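Local coordinates for protein glutamate receptor IIB,Glutamate receptor IIB (PDB 4WXJ) that binds glutamate and probably forms, with other subunits, a glutamate-gated ion channel of the postsynaptic muscle membrane in Drosophila, the present chain being its ligand-binding domain, at residues A[40-45]-A[111-116]. Numbering follows the deposited sequence.
Sequences EGYAVD and VPFMQL
The phenolic end of Tyr-42 meets apolar carbon alone across this contact, its OH lying 3.2 Å from the terminal methyl CE of Met-114 and 3.4 Å from Phe-113 CD1. Tyr-42 opens helix 42-54, just after the N-cap residue Gly-41; with CG anti to the backbone N (chi1 177°), its ring reaches the corner at Phe-113 in strand 108-123. The two aromatic rings touch along their borders, neither lying over the other's face, with Tyr-42 CE1 3.5 Å from Phe-113 CE1. Their planes are inclined by 29°, and the phenol oxygen approaches the Phe-113 ring edge-on. Met-114 comes from the opposite direction as a chain extended to SD and then bent at chi3 (-64°), which brings CE to within 3.3 Å of Tyr-42 CZ. Its sulfur makes an oblique Met-aromatic contact, SD lying 5.5 Å from the Tyr-42 ring centroid. Leu-256 and Trp-260 of helix 252-261 also touch Tyr-42, while Tyr-226, which lines the glutamate pocket, packs on both Phe-113 and Met-114. With only an alanine at position 42, the Met-114 methyl and the rim of Phe-113 would probably lose their common partner, and a gap would open between helix and strand. Within the clamshell ligand-binding domain of this ionotropic receptor, the buried contact ties helix 42-54 to strand 108-123 near the pocket, the side chain of Phe-113 lying about 9 Å from the bound glutamate; with no polar bond between the segments, shape and dispersion rather than directional bonding hold these three side chains together.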
loop_
_atom_site.group_PDB
_atom_site.type_symbol
_atom_site.label_atom_id
_atom_site.label_comp_id
_atom_site.label_asym_id
_atom_site.label_seq_id
_atom_site.Cartn_x
_atom_site.Cartn_y
_atom_site.Cartn_z
ATOM N N GLU A 40 5.605 -8.645 13.149
ATOM C CA GLU A 40 5.088 -7.467 13.836
ATOM C C GLU A 40 4.661 -6.418 12.817
ATOM O O GLU A 40 5.026 -6.496 11.643
ATOM C CB GLU A 40 6.139 -6.887 14.782
ATOM C CG GLU A 40 7.366 -6.323 14.078
ATOM C CD GLU A 40 8.402 -5.795 15.051
ATOM O OE1 GLU A 40 8.139 -5.812 16.272
ATOM O OE2 GLU A 40 9.482 -5.363 14.596
ATOM N N GLY A 41 3.890 -5.437 13.275
ATOM C CA GLY A 41 3.453 -4.345 12.424
ATOM C C GLY A 41 1.983 -4.025 12.589
ATOM O O GLY A 41 1.253 -4.732 13.287
ATOM N N TYR A 42 1.562 -2.944 11.941
ATOM C CA TYR A 42 0.177 -2.487 11.977
ATOM C C TYR A 42 -0.801 -3.604 11.628
ATOM O O TYR A 42 -1.796 -3.808 12.324
ATOM C CB TYR A 42 -0.011 -1.313 11.010
ATOM C CG TYR A 42 -1.433 -0.812 10.915
ATOM C CD1 TYR A 42 -2.361 -1.444 10.098
ATOM C CD2 TYR A 42 -1.847 0.298 11.637
ATOM C CE1 TYR A 42 -3.660 -0.994 10.012
ATOM C CE2 TYR A 42 -3.144 0.760 11.553
ATOM C CZ TYR A 42 -4.047 0.109 10.741
ATOM O OH TYR A 42 -5.339 0.563 10.654
ATOM N N ALA A 43 -0.514 -4.320 10.545
ATOM C CA ALA A 43 -1.410 -5.361 10.061
ATOM C C ALA A 43 -1.439 -6.544 11.021
ATOM O O ALA A 43 -2.460 -7.215 11.153
ATOM C CB ALA A 43 -0.995 -5.814 8.675
ATOM N N VAL A 44 -0.319 -6.798 11.689
ATOM C CA VAL A 44 -0.254 -7.880 12.665
ATOM C C VAL A 44 -1.159 -7.563 13.854
ATOM O O VAL A 44 -1.968 -8.394 14.264
ATOM C CB VAL A 44 1.188 -8.119 13.153
ATOM C CG1 VAL A 44 1.223 -9.202 14.231
ATOM C CG2 VAL A 44 2.085 -8.507 11.986
ATOM N N ASP A 45 -1.017 -6.360 14.404
ATOM C CA ASP A 45 -1.867 -5.920 15.505
ATOM C C ASP A 45 -3.350 -5.960 15.134
ATOM O O ASP A 45 -4.182 -6.376 15.940
ATOM C CB ASP A 45 -1.493 -4.500 15.940
ATOM C CG ASP A 45 -0.147 -4.432 16.641
ATOM O OD1 ASP A 45 0.413 -5.495 16.985
ATOM O OD2 ASP A 45 0.343 -3.302 16.858
ATOM N N VAL A 111 -15.156 -3.472 4.620
ATOM C CA VAL A 111 -15.170 -2.025 4.758
ATOM C C VAL A 111 -13.729 -1.582 4.977
ATOM O O VAL A 111 -12.934 -2.334 5.541
ATOM C CB VAL A 111 -16.045 -1.549 5.932
ATOM C CG1 VAL A 111 -17.506 -1.842 5.662
ATOM C CG2 VAL A 111 -15.595 -2.199 7.236
ATOM N N PRO A 112 -13.379 -0.368 4.532
ATOM C CA PRO A 112 -11.981 0.034 4.724
ATOM C C PRO A 112 -11.603 0.225 6.189
ATOM O O PRO A 112 -12.463 0.585 6.993
ATOM C CB PRO A 112 -11.891 1.368 3.976
ATOM C CG PRO A 112 -13.055 1.382 3.044
ATOM C CD PRO A 112 -14.135 0.621 3.745
ATOM N N PHE A 113 -10.337 -0.018 6.522
ATOM C CA PHE A 113 -9.832 0.250 7.868
ATOM C C PHE A 113 -8.926 1.479 7.887
ATOM O O PHE A 113 -8.459 1.896 8.945
ATOM C CB PHE A 113 -9.083 -0.971 8.424
ATOM C CG PHE A 113 -7.890 -1.392 7.609
ATOM C CD1 PHE A 113 -6.653 -0.797 7.799
ATOM C CD2 PHE A 113 -8.000 -2.410 6.673
ATOM C CE1 PHE A 113 -5.555 -1.194 7.058
ATOM C CE2 PHE A 113 -6.907 -2.811 5.931
ATOM C CZ PHE A 113 -5.682 -2.203 6.123
ATOM N N MET A 114 -8.690 2.062 6.716
ATOM C CA MET A 114 -7.868 3.263 6.619
ATOM C C MET A 114 -8.169 4.029 5.337
ATOM O O MET A 114 -8.310 3.437 4.265
ATOM C CB MET A 114 -6.383 2.899 6.681
ATOM C CG MET A 114 -5.460 4.081 6.953
ATOM S SD MET A 114 -3.728 3.607 7.169
ATOM C CE MET A 114 -3.813 2.606 8.650
ATOM N N GLN A 115 -8.280 5.348 5.461
ATOM C CA GLN A 115 -8.454 6.224 4.311
ATOM C C GLN A 115 -7.165 7.009 4.112
ATOM O O GLN A 115 -6.449 7.297 5.072
ATOM C CB GLN A 115 -9.651 7.166 4.500
ATOM C CG GLN A 115 -9.573 8.053 5.728
ATOM C CD GLN A 115 -10.776 8.973 5.864
ATOM O OE1 GLN A 115 -11.912 8.565 5.626
ATOM N NE2 GLN A 115 -10.529 10.220 6.245
ATOM N N LEU A 116 -6.870 7.342 2.862
ATOM C CA LEU A 116 -5.595 7.950 2.513
ATOM C C LEU A 116 -5.690 8.699 1.190
ATOM O O LEU A 116 -6.755 8.773 0.573
ATOM C CB LEU A 116 -4.507 6.874 2.426
ATOM C CG LEU A 116 -4.862 5.685 1.532
ATOM C CD1 LEU A 116 -3.670 5.245 0.697
ATOM C CD2 LEU A 116 -5.379 4.525 2.373
#